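Local coordinates for GntR-family protein transcriptional regulator (Mycobacterium smegmatis, PDB 3F8M), which represses the phnDCE operon, which serves phosphate uptake, when phosphate is available in the cell, as a winged helix-turn-helix DNA-binding regulator of the GntR family, at residues Lys79-Leu84 with Arg232-Ala237; Met206-Arg211 with Arg225-Gly230; Met86-Glu91 with Ala100-Val105. One frame throughout, in Å; residues are numbered along the deposited sequence.

Interaction 1 (Lys79-Leu84 with Arg232-Ala237)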
loop_
_atom_site.group_PDB
_atom_site.type_symbol
_atom_site.label_atom_id
_atom_site.label_comp_id
_atom_site.label_asym_id
_atom_site.label_seq_id
_atom_site.Cartn_x
_atom_site.Cartn_y
_atom_site.Cartn_z
ATOM N N LYS A 79 -7.298 -12.924 0.881
ATOM C CA LYS A 79 -7.254 -11.565 0.305
ATOM C C LYS A 79 -6.912 -11.659 -1.164
ATOM O O LYS A 79 -6.048 -12.463 -1.559
ATOM C CB LYS A 79 -6.176 -10.741 1.011
ATOM C CG LYS A 79 -6.455 -10.507 2.479
ATOM C CD LYS A 79 -5.279 -9.798 3.083
ATOM C CE LYS A 79 -5.558 -9.359 4.499
ATOM N NZ LYS A 79 -4.320 -8.691 5.019
ATOM N N ILE A 80 -7.576 -10.837 -1.985
ATOM C CA ILE A 80 -7.137 -10.653 -3.368
ATOM C C ILE A 80 -5.788 -9.979 -3.362
ATOM O O ILE A 80 -5.611 -9.006 -2.654
ATOM C CB ILE A 80 -8.137 -9.817 -4.209
ATOM C CG1 ILE A 80 -9.421 -10.607 -4.419
ATOM C CG2 ILE A 80 -7.582 -9.565 -5.611
ATOM C CD1 ILE A 80 -10.645 -9.733 -4.512
ATOM N N ARG A 81 -4.833 -10.533 -4.113
ATOM C CA ARG A 81 -3.472 -9.988 -4.191
ATOM C C ARG A 81 -3.320 -9.248 -5.523
ATOM O O ARG A 81 -3.104 -9.836 -6.586
ATOM C CB ARG A 81 -2.434 -11.111 -4.044
ATOM C CG ARG A 81 -2.429 -11.743 -2.656
ATOM C CD ARG A 81 -1.545 -13.005 -2.619
ATOM N NE ARG A 81 -0.199 -12.704 -3.064
ATOM C CZ ARG A 81 0.785 -12.295 -2.263
ATOM N NH1 ARG A 81 0.583 -12.147 -0.956
ATOM N NH2 ARG A 81 1.978 -12.022 -2.773
ATOM N N GLN A 82 -3.493 -7.949 -5.465
ATOM C CA GLN A 82 -3.509 -7.168 -6.674
ATOM C C GLN A 82 -2.196 -6.435 -6.952
ATOM O O GLN A 82 -1.763 -5.615 -6.135
ATOM C CB GLN A 82 -4.642 -6.173 -6.536
ATOM C CG GLN A 82 -4.714 -5.171 -7.623
ATOM C CD GLN A 82 -6.135 -4.784 -7.888
ATOM O OE1 GLN A 82 -6.580 -4.844 -9.021
ATOM N NE2 GLN A 82 -6.864 -4.387 -6.837
ATOM N N PRO A 83 -1.581 -6.704 -8.120
ATOM C CA PRO A 83 -0.378 -5.981 -8.538
ATOM C C PRO A 83 -0.701 -4.495 -8.676
ATOM O O PRO A 83 -1.801 -4.145 -9.139
ATOM C CB PRO A 83 -0.059 -6.586 -9.908
ATOM C CG PRO A 83 -0.834 -7.872 -9.976
ATOM C CD PRO A 83 -2.048 -7.639 -9.158
ATOM N N LEU A 84 0.204 -3.621 -8.234
ATOM C CA LEU A 84 0.050 -2.198 -8.524
ATOM C C LEU A 84 0.435 -2.004 -9.988
ATOM O O LEU A 84 1.409 -2.565 -10.477
ATOM C CB LEU A 84 0.869 -1.310 -7.577
ATOM C CG LEU A 84 0.302 -1.067 -6.172
ATOM C CD1 LEU A 84 1.386 -0.456 -5.303
ATOM C CD2 LEU A 84 -0.952 -0.181 -6.188
ATOM N N ARG A 232 -9.565 -7.605 2.980
ATOM C CA ARG A 232 -9.881 -8.326 1.756
ATOM C C ARG A 232 -8.899 -8.039 0.629
ATOM O O ARG A 232 -9.032 -8.557 -0.501
ATOM C CB ARG A 232 -11.357 -8.070 1.339
ATOM C CG ARG A 232 -12.353 -8.954 2.138
ATOM C CD ARG A 232 -13.732 -8.341 2.378
ATOM N NE ARG A 232 -14.480 -9.040 3.441
ATOM C CZ ARG A 232 -15.752 -8.799 3.781
ATOM N NH1 ARG A 232 -16.497 -7.872 3.132
ATOM N NH2 ARG A 232 -16.305 -9.509 4.779
ATOM N N MET A 233 -7.874 -7.241 0.908
ATOM C CA MET A 233 -7.018 -6.847 -0.175
ATOM C C MET A 233 -5.567 -6.752 0.237
ATOM O O MET A 233 -5.266 -6.234 1.325
ATOM C CB MET A 233 -7.531 -5.506 -0.736
ATOM C CG MET A 233 -6.622 -4.847 -1.765
ATOM S SD MET A 233 -6.618 -5.753 -3.336
ATOM C CE MET A 233 -8.369 -6.168 -3.470
ATOM N N THR A 234 -4.686 -7.240 -0.623
ATOM C CA THR A 234 -3.242 -7.037 -0.506
ATOM C C THR A 234 -2.744 -6.451 -1.793
ATOM O O THR A 234 -3.140 -6.909 -2.853
ATOM C CB THR A 234 -2.504 -8.374 -0.276
ATOM O OG1 THR A 234 -2.960 -8.936 0.946
ATOM C CG2 THR A 234 -1.041 -8.165 -0.198
ATOM N N PHE A 235 -1.864 -5.455 -1.723
ATOM C CA PHE A 235 -1.187 -4.976 -2.914
ATOM C C PHE A 235 0.233 -5.471 -2.991
ATOM O O PHE A 235 0.905 -5.560 -1.975
ATOM C CB PHE A 235 -1.219 -3.456 -2.960
ATOM C CG PHE A 235 -2.581 -2.910 -3.214
ATOM C CD1 PHE A 235 -3.136 -2.979 -4.492
ATOM C CD2 PHE A 235 -3.320 -2.380 -2.191
ATOM C CE1 PHE A 235 -4.393 -2.504 -4.729
ATOM C CE2 PHE A 235 -4.593 -1.913 -2.421
ATOM C CZ PHE A 235 -5.125 -1.968 -3.693
ATOM N N THR A 236 0.669 -5.809 -4.196
ATOM C CA THR A 236 2.023 -6.262 -4.459
ATOM C C THR A 236 2.640 -5.351 -5.511
ATOM O O THR A 236 1.951 -4.837 -6.400
ATOM C CB THR A 236 2.089 -7.705 -4.990
ATOM O OG1 THR A 236 1.617 -7.731 -6.339
ATOM C CG2 THR A 236 1.251 -8.674 -4.132
ATOM N N ALA A 237 3.942 -5.141 -5.401
ATOM C CA ALA A 237 4.624 -4.225 -6.292
ATOM C C ALA A 237 6.008 -4.762 -6.510
ATOM O O ALA A 237 6.770 -4.985 -5.553
ATOM C CB ALA A 237 4.636 -2.814 -5.711
HETATM O O HOH W 1 -4.333 -5.979 4.059
HETATM O O HOH W 2 -0.102 -9.989 -6.841
#

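Interaction 2 (Met206-Arg211 with Arg225-Gly230)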
loop_
_atom_site.group_PDB
_atom_site.type_symbol
_atom_site.label_atom_id
_atom_site.label_comp_id
_atom_site.label_asym_id
_atom_site.label_seq_id
_atom_site.Cartn_x
_atom_site.Cartn_y
_atom_site.Cartn_z
ATOM N N MET A 206 -9.109 0.484 6.170
ATOM C CA MET A 206 -9.169 0.570 4.686
ATOM C C MET A 206 -7.855 1.025 4.065
ATOM O O MET A 206 -7.077 1.739 4.686
ATOM C CB MET A 206 -10.240 1.591 4.229
ATOM C CG MET A 206 -11.513 1.679 5.053
ATOM S SD MET A 206 -12.498 0.191 4.940
ATOM C CE MET A 206 -12.804 0.036 3.268
ATOM N N PHE A 207 -7.619 0.625 2.815
ATOM C CA PHE A 207 -6.634 1.205 1.948
ATOM C C PHE A 207 -7.399 2.301 1.159
ATOM O O PHE A 207 -8.544 2.079 0.781
ATOM C CB PHE A 207 -6.210 0.223 0.894
ATOM C CG PHE A 207 -5.105 -0.729 1.301
ATOM C CD1 PHE A 207 -3.787 -0.277 1.444
ATOM C CD2 PHE A 207 -5.380 -2.088 1.408
ATOM C CE1 PHE A 207 -2.753 -1.172 1.765
ATOM C CE2 PHE A 207 -4.340 -3.000 1.734
ATOM C CZ PHE A 207 -3.051 -2.521 1.903
ATOM N N LEU A 208 -6.737 3.430 0.934
ATOM C CA LEU A 208 -7.282 4.528 0.109
ATOM C C LEU A 208 -6.236 4.853 -0.934
ATOM O O LEU A 208 -5.146 5.365 -0.615
ATOM C CB LEU A 208 -7.644 5.748 1.004
ATOM C CG LEU A 208 -8.036 6.961 0.128
ATOM C CD1 LEU A 208 -9.281 6.629 -0.655
ATOM C CD2 LEU A 208 -8.173 8.275 0.912
ATOM N N LEU A 209 -6.501 4.451 -2.173
ATOM C CA LEU A 209 -5.618 4.744 -3.285
ATOM C C LEU A 209 -6.191 5.851 -4.127
ATOM O O LEU A 209 -7.377 5.854 -4.396
ATOM C CB LEU A 209 -5.443 3.535 -4.200
ATOM C CG LEU A 209 -4.361 2.626 -3.651
ATOM C CD1 LEU A 209 -4.965 1.864 -2.506
ATOM C CD2 LEU A 209 -3.840 1.719 -4.715
ATOM N N ASN A 210 -5.327 6.749 -4.561
ATOM C CA ASN A 210 -5.703 7.788 -5.517
ATOM C C ASN A 210 -4.812 7.690 -6.704
ATOM O O ASN A 210 -3.588 7.688 -6.551
ATOM C CB ASN A 210 -5.582 9.170 -4.863
ATOM C CG ASN A 210 -6.778 9.483 -4.048
ATOM O OD1 ASN A 210 -7.887 9.607 -4.595
ATOM N ND2 ASN A 210 -6.611 9.497 -2.724
ATOM N N ARG A 211 -5.408 7.572 -7.896
ATOM C CA ARG A 211 -4.647 7.391 -9.127
ATOM C C ARG A 211 -4.995 8.427 -10.168
ATOM O O ARG A 211 -6.150 8.795 -10.295
ATOM C CB ARG A 211 -4.947 6.029 -9.724
ATOM C CG ARG A 211 -4.552 5.907 -11.203
ATOM C CD ARG A 211 -4.585 4.471 -11.673
ATOM N NE ARG A 211 -3.671 3.608 -10.920
ATOM C CZ ARG A 211 -3.405 2.353 -11.270
ATOM N NH1 ARG A 211 -3.980 1.824 -12.349
ATOM N NH2 ARG A 211 -2.564 1.626 -10.559
ATOM N N ARG A 225 -10.342 7.110 -7.337
ATOM C CA ARG A 225 -10.229 6.865 -5.897
ATOM C C ARG A 225 -10.755 5.453 -5.629
ATOM O O ARG A 225 -11.885 5.114 -6.023
ATOM C CB ARG A 225 -11.078 7.894 -5.161
ATOM C CG ARG A 225 -11.038 7.796 -3.617
ATOM C CD ARG A 225 -12.155 8.657 -3.059
ATOM N NE ARG A 225 -12.145 8.760 -1.608
ATOM C CZ ARG A 225 -12.852 8.020 -0.752
ATOM N NH1 ARG A 225 -13.642 7.029 -1.149
ATOM N NH2 ARG A 225 -12.727 8.279 0.558
ATOM N N SER A 226 -9.969 4.621 -4.920
ATOM C CA SER A 226 -10.437 3.275 -4.602
ATOM C C SER A 226 -10.296 3.094 -3.087
ATOM O O SER A 226 -9.218 3.340 -2.556
ATOM C CB SER A 226 -9.595 2.264 -5.348
ATOM O OG SER A 226 -9.472 2.610 -6.728
ATOM N N LEU A 227 -11.383 2.750 -2.397
ATOM C CA LEU A 227 -11.347 2.526 -0.968
ATOM C C LEU A 227 -11.581 1.024 -0.777
ATOM O O LEU A 227 -12.669 0.528 -1.098
ATOM C CB LEU A 227 -12.413 3.361 -0.267
ATOM C CG LEU A 227 -12.464 3.270 1.263
ATOM C CD1 LEU A 227 -11.425 4.229 1.885
ATOM C CD2 LEU A 227 -13.876 3.527 1.837
ATOM N N TYR A 228 -10.553 0.302 -0.295
ATOM C CA TYR A 228 -10.618 -1.162 -0.182
ATOM C C TYR A 228 -10.562 -1.575 1.289
ATOM O O TYR A 228 -9.833 -0.956 2.053
ATOM C CB TYR A 228 -9.397 -1.771 -0.853
ATOM C CG TYR A 228 -9.324 -1.746 -2.375
ATOM C CD1 TYR A 228 -10.046 -2.676 -3.124
ATOM C CD2 TYR A 228 -8.511 -0.837 -3.049
ATOM C CE1 TYR A 228 -9.977 -2.689 -4.517
ATOM C CE2 TYR A 228 -8.425 -0.840 -4.470
ATOM C CZ TYR A 228 -9.166 -1.774 -5.175
ATOM O OH TYR A 228 -9.136 -1.845 -6.550
ATOM N N ARG A 229 -11.322 -2.604 1.663
ATOM C CA ARG A 229 -11.232 -3.155 3.038
ATOM C C ARG A 229 -9.880 -3.816 3.177
ATOM O O ARG A 229 -9.512 -4.660 2.363
ATOM C CB ARG A 229 -12.327 -4.200 3.273
ATOM C CG ARG A 229 -13.735 -3.624 3.425
ATOM C CD ARG A 229 -14.747 -4.773 3.552
ATOM N NE ARG A 229 -14.423 -5.597 4.732
ATOM C CZ ARG A 229 -15.294 -5.882 5.695
ATOM N NH1 ARG A 229 -16.534 -5.419 5.628
ATOM N NH2 ARG A 229 -14.928 -6.644 6.731
ATOM N N GLY A 230 -9.144 -3.427 4.208
ATOM C CA GLY A 230 -7.775 -3.978 4.432
ATOM C C GLY A 230 -7.811 -5.502 4.584
ATOM O O GLY A 230 -6.890 -6.187 4.136
HETATM O O HOH W 3 -7.388 4.468 -7.385
#

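Interaction 3 (Met86-Glu91 with Ala100-Val105)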
loop_
_atom_site.group_PDB
_atom_site.type_symbol
_atom_site.label_atom_id
_atom_site.label_comp_id
_atom_site.label_asym_id
_atom_site.label_seq_id
_atom_site.Cartn_x
_atom_site.Cartn_y
_atom_site.Cartn_z
ATOM N N MET A 86 -1.329 -1.420 -14.167
ATOM C CA MET A 86 -2.425 -1.227 -15.122
ATOM C C MET A 86 -3.244 -2.501 -15.410
ATOM O O MET A 86 -4.145 -2.501 -16.271
ATOM C CB MET A 86 -1.852 -0.605 -16.409
ATOM C CG MET A 86 -1.387 0.851 -16.198
ATOM S SD MET A 86 -0.007 1.465 -17.233
ATOM C CE MET A 86 1.405 0.698 -16.426
ATOM N N GLY A 87 -2.950 -3.573 -14.670
ATOM C CA GLY A 87 -3.674 -4.834 -14.798
ATOM C C GLY A 87 -5.059 -4.766 -14.176
ATOM O O GLY A 87 -5.477 -3.721 -13.691
ATOM N N SER A 88 -5.775 -5.881 -14.168
ATOM C CA SER A 88 -7.173 -5.851 -13.772
ATOM C C SER A 88 -7.424 -6.516 -12.431
ATOM O O SER A 88 -6.747 -7.486 -12.042
ATOM C CB SER A 88 -8.042 -6.500 -14.854
ATOM O OG SER A 88 -9.284 -6.980 -14.371
ATOM N N TYR A 89 -8.431 -5.993 -11.745
ATOM C CA TYR A 89 -8.869 -6.534 -10.474
ATOM C C TYR A 89 -9.359 -7.988 -10.653
ATOM O O TYR A 89 -8.950 -8.898 -9.912
ATOM C CB TYR A 89 -9.974 -5.622 -9.914
ATOM C CG TYR A 89 -10.758 -6.220 -8.773
ATOM C CD1 TYR A 89 -10.152 -6.403 -7.524
ATOM C CD2 TYR A 89 -12.091 -6.616 -8.940
ATOM C CE1 TYR A 89 -10.862 -6.940 -6.461
ATOM C CE2 TYR A 89 -12.813 -7.175 -7.873
ATOM C CZ TYR A 89 -12.175 -7.342 -6.645
ATOM O OH TYR A 89 -12.855 -7.900 -5.579
ATOM N N THR A 90 -10.207 -8.213 -11.662
ATOM C CA THR A 90 -10.742 -9.572 -11.921
ATOM C C THR A 90 -9.648 -10.543 -12.353
ATOM O O THR A 90 -9.682 -11.723 -11.966
ATOM C CB THR A 90 -11.875 -9.583 -12.957
ATOM O OG1 THR A 90 -11.514 -8.727 -14.045
ATOM C CG2 THR A 90 -13.155 -9.111 -12.342
ATOM N N GLU A 91 -8.678 -10.055 -13.132
ATOM C CA GLU A 91 -7.545 -10.897 -13.541
ATOM C C GLU A 91 -6.720 -11.321 -12.329
ATOM O O GLU A 91 -6.259 -12.462 -12.268
ATOM C CB GLU A 91 -6.630 -10.195 -14.557
ATOM C CG GLU A 91 -7.298 -9.837 -15.865
ATOM C CD GLU A 91 -6.362 -9.961 -17.071
ATOM O OE1 GLU A 91 -5.108 -9.965 -16.898
ATOM O OE2 GLU A 91 -6.894 -10.061 -18.203
ATOM N N ALA A 100 -14.288 -12.789 -8.691
ATOM C CA ALA A 100 -14.460 -11.360 -8.457
ATOM C C ALA A 100 -15.520 -10.743 -9.365
ATOM O O ALA A 100 -15.740 -11.217 -10.477
ATOM C CB ALA A 100 -13.144 -10.655 -8.659
ATOM N N GLY A 101 -16.186 -9.693 -8.882
ATOM C CA GLY A 101 -17.112 -8.954 -9.750
ATOM C C GLY A 101 -17.170 -7.476 -9.449
ATOM O O GLY A 101 -16.505 -6.997 -8.536
ATOM N N ARG A 102 -17.999 -6.778 -10.215
ATOM C CA ARG A 102 -18.241 -5.348 -10.013
ATOM C C ARG A 102 -19.720 -5.073 -10.111
ATOM O O ARG A 102 -20.424 -5.655 -10.971
ATOM C CB ARG A 102 -17.538 -4.516 -11.078
ATOM C CG ARG A 102 -16.036 -4.766 -11.211
ATOM C CD ARG A 102 -15.475 -4.000 -12.402
ATOM N NE ARG A 102 -14.059 -4.282 -12.731
ATOM C CZ ARG A 102 -13.662 -5.254 -13.543
ATOM N NH1 ARG A 102 -14.565 -6.061 -14.116
ATOM N NH2 ARG A 102 -12.362 -5.399 -13.800
ATOM N N ILE A 103 -20.187 -4.163 -9.275
ATOM C CA ILE A 103 -21.594 -3.753 -9.277
ATOM C C ILE A 103 -21.688 -2.238 -9.449
ATOM O O ILE A 103 -20.994 -1.484 -8.769
ATOM C CB ILE A 103 -22.271 -4.143 -7.947
ATOM C CG1 ILE A 103 -22.352 -5.682 -7.863
ATOM C CG2 ILE A 103 -23.679 -3.514 -7.842
ATOM C CD1 ILE A 103 -22.558 -6.196 -6.421
ATOM N N LEU A 104 -22.547 -1.799 -10.369
ATOM C CA LEU A 104 -22.740 -0.378 -10.595
ATOM C C LEU A 104 -23.371 0.206 -9.340
ATOM O O LEU A 104 -24.422 -0.270 -8.884
ATOM C CB LEU A 104 -23.708 -0.167 -11.791
ATOM C CG LEU A 104 -24.122 1.311 -12.019
ATOM C CD1 LEU A 104 -22.873 2.184 -12.333
ATOM C CD2 LEU A 104 -25.209 1.408 -13.141
ATOM N N VAL A 105 -22.762 1.236 -8.780
ATOM C CA VAL A 105 -23.425 2.064 -7.787
ATOM C C VAL A 105 -24.203 3.187 -8.506
ATOM O O VAL A 105 -25.452 3.282 -8.413
ATOM C CB VAL A 105 -22.385 2.645 -6.812
ATOM C CG1 VAL A 105 -22.994 3.636 -5.828
ATOM C CG2 VAL A 105 -21.700 1.536 -6.073
HETATM O O HOH W 4 -11.339 -6.995 -15.908
HETATM O O HOH W 5 -12.335 -13.701 -10.893
#

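Interaction 1 (Lys79-Leu84 with Arg232-Ala237)
I80 and M233 meet on the buried face of a short parallel pairing, in which segments 80-83 and 233-237 run at 31° to one another. Backbone hydrogen bonds alternate along it: T234 N gives to I80 O over 2.8 Å, Q82 N then gives to T234 O, and L84 N to T236 O closes the row. The packing is tight on the side of I80, Q82, M233 and F235. M233 has CG anti to its backbone N (chi1 172°) and then bends twice; its CE rests 3.7 Å from I80 CB, while SD sits over the rim of one face of the F235 ring. Q82 runs beside that ring, pointing the same way with its amide plane only 6° from the ring plane, and NE2 lies 3.8 Å from F235 CE1.

The side of R81, P83, T234 and T236 is more open and more polar. T236 CG2 lies over one face of the R81 guanidinium, 3.7 Å from NH2, and a water joins R81 O to T236 OG1. The K79 chain crosses T234 at about a right angle, CD 3.3 Å from OG1. On D186 of the second subunit, OD1 takes a salt bridge from K79 NZ and a hydrogen bond from T234 OG1. Residues F235-A237 also pair antiparallel with a strand of that subunit, so this is a two-stranded parallel sheet continued across a dimer interface.

Interaction 2 (Met206-Arg211 with Arg225-Gly230)
F207 and Y228 form a hydrogen-bonded pair in the antiparallel beta hairpin of strands 206-214 and 220-229, part of the main sheet of the UTRA domain. F207 N reaches Y228 O over 2.8 Å and Y228 N returns to F207 O; two residues on, L209 and S226 exchange a second pair of bonds. F207, L209 and Y228 turn to one face, where the L209 methyl CD1 lies at the edge of the Y228 ring and F235 packs edge-to-face on both aromatic rings.

M206 shows how a flexible side chain can follow its partner strand. Its CB lies 3.4 Å from Y228 O and 3.7 Å from L227 CD1, and CG stays near the same methyl. The bend at chi2 (-67°) places SD 4.1 Å from R229 CA. A second bend, at chi3 (-58°), then folds CE back against the backbone, 3.4 Å from R229 N, where it also meets L227 CG and R229 CG. Helix 192-198 adds to this packing through L198, which touches M206.

The other face of the sheet carries L208, N210, R225 and L227. The R225 chain is extended from CG to NE beside N210, and its NH1 ends in a salt bridge with E194. L208 CD1 touches R225 CG at 3.6 Å and also lies over one face of the guanidinium, offset toward its rim.

Interaction 3 (Met86-Glu91 with Ala100-Val105)
T90, in the first turn of helix 89-94, faces the start of strand 100-111, its CA 5.4 Å from that of A100, while the two segments diverge beyond this point. S88 is the N-cap of the helix, its OG accepting weak bonds from the T90 and E91 amides. Y89 lays CE2 3.6 Å from A100 CB, and G101 O approaches the edge of the same ring. In T90, chi1 of 43° puts OG1 between the backbone N and the carbonyl carbon; CG2, anti to the carbonyl carbon, lies 4.0 Å from A100 CB and over one face of the R102 guanidinium, 3.8 Å from NH1. The T90 and R102 side chains cross at about a right angle. R102 is extended from CG to NE, and its NH2 donates to a water lying in the guanidinium plane 2.8 Å away, which S88 OG and T90 OG1 share. R102 NH1 is bonded to E164 O. A second water accepts from A100 N and reaches T90 O only weakly. The polar part of the contact thus runs largely through water, which may ease the approach of a positive charge to the partly positive end of a helix.

Interaction 1 is the hub of the three. Its strand pair closes a chain loop that contains both other contacts, and it touches each of them. Toward interaction 2, centred 11 Å away, F235 CZ comes within 3.6 Å of Y228 CE2, and the Q82 amide makes a weak hydrogen bond to Y228 OH. Toward interaction 3, centred 13 Å away, M233 CE lies 4.0 Å from Y89 CE1, a ring that also packs on I80 and Q82. Interactions 2 and 3 have centres 14 Å apart and do not touch, but both reach the same six-stranded sheet. The helix-turn-helix, predicted at residues 39-58, precedes all three in the chain.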